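Local coordinates for protein lysine cyclodeaminase (Streptomyces pristinaespiralis, PDB 5YU3) that catalyses the NAD-dependent cyclodeamination of L-lysine to L-pipecolic acid, and also recognises L-ornithine and L-2,4-diaminobutyric acid, at residues A[110-114]-A[115-119]; A[275-279]-A[280-284]. One frame throughout, in Å; residues are numbered along the deposited sequence.

Contact 1 of 2, residues A[110-114]-A[115-119]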
# COMPACT_ATOMS: atom_id res chain seq x y z
N ALA A 110 2.50 13.96 -2.29
CA ALA A 110 2.82 14.39 -0.94
C ALA A 110 3.06 13.17 -0.06
O ALA A 110 2.48 12.10 -0.28
CB ALA A 110 1.70 15.26 -0.36
N LEU A 111 3.95 13.34 0.92
CA LEU A 111 4.35 12.26 1.82
C LEU A 111 4.67 12.85 3.19
O LEU A 111 5.40 13.85 3.27
CB LEU A 111 5.57 11.53 1.26
CG LEU A 111 6.22 10.48 2.15
CD1 LEU A 111 5.24 9.33 2.38
CD2 LEU A 111 7.50 9.97 1.50
N MET A 112 4.16 12.24 4.27
CA MET A 112 4.39 12.78 5.61
C MET A 112 4.37 11.67 6.65
O MET A 112 3.92 10.54 6.39
CB MET A 112 3.34 13.84 5.98
CG MET A 112 1.91 13.30 6.07
SD MET A 112 0.73 14.51 6.69
CE MET A 112 1.23 14.60 8.41
N ASP A 113 4.86 12.01 7.84
CA ASP A 113 4.77 11.13 9.01
C ASP A 113 3.34 10.68 9.26
O ASP A 113 2.39 11.45 9.08
CB ASP A 113 5.28 11.87 10.26
CG ASP A 113 4.95 11.12 11.54
OD1 ASP A 113 5.46 9.99 11.70
OD2 ASP A 113 4.21 11.67 12.39
N GLY A 114 3.19 9.44 9.73
CA GLY A 114 1.90 8.93 10.15
C GLY A 114 1.77 8.67 11.64
O GLY A 114 0.67 8.35 12.11
N VAL A 115 2.86 8.80 12.40
CA VAL A 115 2.82 8.50 13.84
C VAL A 115 1.93 9.50 14.58
O VAL A 115 0.97 9.12 15.26
CB VAL A 115 4.23 8.46 14.43
CG1 VAL A 115 4.16 8.30 15.96
CG2 VAL A 115 5.06 7.34 13.82
N LEU A 116 2.27 10.79 14.49
CA LEU A 116 1.46 11.81 15.17
C LEU A 116 0.05 11.86 14.61
O LEU A 116 -0.93 11.87 15.36
CB LEU A 116 2.13 13.19 15.07
CG LEU A 116 1.34 14.35 15.69
CD1 LEU A 116 1.10 14.11 17.17
CD2 LEU A 116 2.06 15.69 15.45
N LEU A 117 -0.07 11.91 13.27
CA LEU A 117 -1.38 11.94 12.62
C LEU A 117 -2.29 10.80 13.08
O LEU A 117 -3.48 11.01 13.31
CB LEU A 117 -1.18 11.91 11.09
CG LEU A 117 -2.37 11.89 10.13
CD1 LEU A 117 -1.97 12.50 8.79
CD2 LEU A 117 -2.90 10.47 9.91
N THR A 118 -1.74 9.58 13.18
CA THR A 118 -2.57 8.44 13.60
C THR A 118 -3.09 8.66 15.02
O THR A 118 -4.28 8.48 15.30
CB THR A 118 -1.77 7.13 13.52
OG1 THR A 118 -1.47 6.82 12.14
CG2 THR A 118 -2.59 5.95 14.11
N ALA A 119 -2.20 9.09 15.92
CA ALA A 119 -2.61 9.34 17.30
C ALA A 119 -3.67 10.43 17.37
O ALA A 119 -4.63 10.33 18.14
CB ALA A 119 -1.39 9.69 18.16
O HOH W 1 2.02 12.84 11.49
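The carboxylate of Asp113 meets the first turn of helix 115-133 with both oxygens, a worked example of how an acidic side chain caps a helix start. OD1 accepts from Val115 N at 2.9 Å, the amide approaching from above the carboxylate plane, 51° out of it. OD2 takes Leu116 N at 3.0 Å on its syn side, much closer to that plane. With CG anti to the backbone N, chi1 168° carries the carboxylate toward the amides of the turn, where CG2 of Val115 lies against OD1. The grip is extended by water 1, which donates to Asp113 OD2 and Asp113 O and accepts from Leu117 N, so a third amide of the turn is served. Asp113 OD1 is also hydrogen-bonded to the backbone N of His332 of the second subunit, making the cap part of the dimer interface.

At the end of the same turn, Thr118 closes back on Gly114. Its OG1, anti to its own carbonyl carbon (chi1 -67°), donates to Gly114 O at 2.6 Å, while Thr118 N reaches the same oxygen from the other face of the carbonyl plane at 2.9 Å. OG1 is hydrogen-bonded to Lys77 NZ as well, and Thr118 touches both the bound NAD and the bound proline. On the apolar side, Met112 bends at chi3 and crosses Leu117 at about a right angle, its CE lying 3.8 Å from Leu117 CD1. Replacing Asp113 by alanine removes both oxygens, and the amides of Val115 and Leu116 and the backbone N of His332 of the second subunit would probably lose their acceptor. Because the carboxylate is buried, the amide N-H groups and the helix start are likely to stabilise its negative charge, coupling subunit contact and helix start beside the ligand pocket.

Contact 2 of 2, residues A[275-279]-A[280-284]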
# COMPACT_ATOMS: atom_id res chain seq x y z
N LEU A 275 -25.46 -5.34 15.28
CA LEU A 275 -24.77 -4.06 15.25
C LEU A 275 -25.77 -2.91 15.23
O LEU A 275 -26.82 -2.99 14.59
CB LEU A 275 -23.89 -3.98 14.00
CG LEU A 275 -22.41 -4.37 14.11
CD1 LEU A 275 -22.25 -5.76 14.65
CD2 LEU A 275 -21.73 -4.24 12.74
N GLY A 276 -25.44 -1.83 15.95
CA GLY A 276 -26.14 -0.58 15.77
C GLY A 276 -25.70 0.11 14.50
O GLY A 276 -24.81 -0.36 13.77
N PRO A 277 -26.33 1.24 14.18
CA PRO A 277 -25.91 2.00 13.01
C PRO A 277 -24.47 2.49 13.17
O PRO A 277 -24.05 2.85 14.27
CB PRO A 277 -26.90 3.16 12.95
CG PRO A 277 -28.05 2.73 13.98
CD PRO A 277 -27.50 1.93 14.85
N GLN A 278 -23.72 2.47 12.07
CA GLN A 278 -22.32 2.86 12.09
C GLN A 278 -22.18 4.34 12.46
O GLN A 278 -23.12 5.13 12.36
CB GLN A 278 -21.66 2.60 10.74
CG GLN A 278 -22.17 3.48 9.60
CD GLN A 278 -21.62 3.05 8.24
OE1 GLN A 278 -20.70 3.67 7.71
NE2 GLN A 278 -22.20 2.00 7.68
N LEU A 279 -20.96 4.72 12.86
CA LEU A 279 -20.73 6.06 13.38
C LEU A 279 -21.11 7.13 12.36
O LEU A 279 -21.72 8.15 12.73
CB LEU A 279 -19.27 6.20 13.81
CG LEU A 279 -18.82 7.57 14.34
CD1 LEU A 279 -19.63 7.97 15.56
CD2 LEU A 279 -17.34 7.52 14.67
N ALA A 280 -20.78 6.92 11.08
CA ALA A 280 -21.15 7.89 10.06
C ALA A 280 -22.64 8.16 10.05
O ALA A 280 -23.08 9.31 9.87
CB ALA A 280 -20.70 7.41 8.67
N HIS A 281 -23.46 7.12 10.25
CA HIS A 281 -24.90 7.35 10.25
C HIS A 281 -25.34 8.15 11.46
O HIS A 281 -26.22 9.02 11.35
CB HIS A 281 -25.66 6.02 10.18
CG HIS A 281 -27.15 6.19 10.00
ND1 HIS A 281 -28.05 6.04 11.03
CD2 HIS A 281 -27.87 6.57 8.92
CE1 HIS A 281 -29.27 6.27 10.58
NE2 HIS A 281 -29.19 6.60 9.30
N LEU A 282 -24.74 7.87 12.63
CA LEU A 282 -25.03 8.68 13.82
C LEU A 282 -24.68 10.15 13.58
O LEU A 282 -25.41 11.05 14.02
CB LEU A 282 -24.25 8.15 15.02
CG LEU A 282 -24.41 6.68 15.44
CD1 LEU A 282 -23.80 6.46 16.82
CD2 LEU A 282 -25.85 6.27 15.42
N CYS A 283 -23.59 10.41 12.86
CA CYS A 283 -23.19 11.79 12.60
C CYS A 283 -24.17 12.49 11.66
O CYS A 283 -24.45 13.68 11.82
CB CYS A 283 -21.77 11.83 12.02
SG CYS A 283 -20.50 11.39 13.20
N ALA A 284 -24.69 11.77 10.66
CA ALA A 284 -25.60 12.40 9.71
C ALA A 284 -27.01 12.52 10.26
O ALA A 284 -27.73 13.46 9.92
CB ALA A 284 -25.61 11.62 8.39
O HOH W 2 -19.13 4.92 9.77
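From an extended run at Pro277 and Gln278 the backbone turns directly into helix 279-284, with Gln278 at the N-cap. Its carbonyl oxygen receives Leu282 N at 3.2 Å, a bond lying in the carbonyl plane, and more weakly His281 N. In the next rung, Cys283 N meets Leu279 O almost head-on at 2.9 Å, with a C=O...N angle of 163°.

The Gln278 side chain folds over the opening turn. Its CG sits between the backbone N and the carbonyl carbon (chi1 67°), and the extended remainder brings OE1 to within 3.9 Å of Ala280 CB. Here the cap is indirect: water 2 donates to Gln278 OE1 and accepts from Ala280 N, both at 2.9 Å. Pro277 packs against the turn, its CB approaching the His281 ring obliquely, 3.6 Å from ND1, and also meeting Leu282 CD2. On another side of the helix, Leu279 CD1 lies 4.2 Å from Cys283 SG, a contact between neighbouring turns.

Leu279, Leu282 and Cys283 also pack on helix 115-133, and Leu279, Ala280 and Cys283 on helix 20-39, while Pro277 O is hydrogen-bonded to Thr254 OG1. This is plain structural packing, with the Leu279 side chain about 10 Å from the bound NAD and about 12 Å from the sodium ion: a water-mediated N-cap that seats a short helix beside strand 252-255, an outermost strand of the parallel sheet in the Rossmann-type NAD-binding domain.

Both contacts are helix starts, and the comparison shows two caps that differ in burial and in chemistry. Contact 1 is wholly buried, at the junction of the mixed sheet and helix 115-133, where a charged side chain binds amides directly, the second subunit shares the carboxylate, and Thr118 touches the bound NAD and proline. Contact 2 is only partly buried, is touched by no other chain of the assembly, and relies on a neutral amide acting through water. The centres of contact 1 and contact 2 are about 26 Å apart, on opposite sides of the chain's centre. Helix 115-133 nevertheless joins them: contact 1 forms its beginning, and its later residues receive leucines and the cysteine of contact 2.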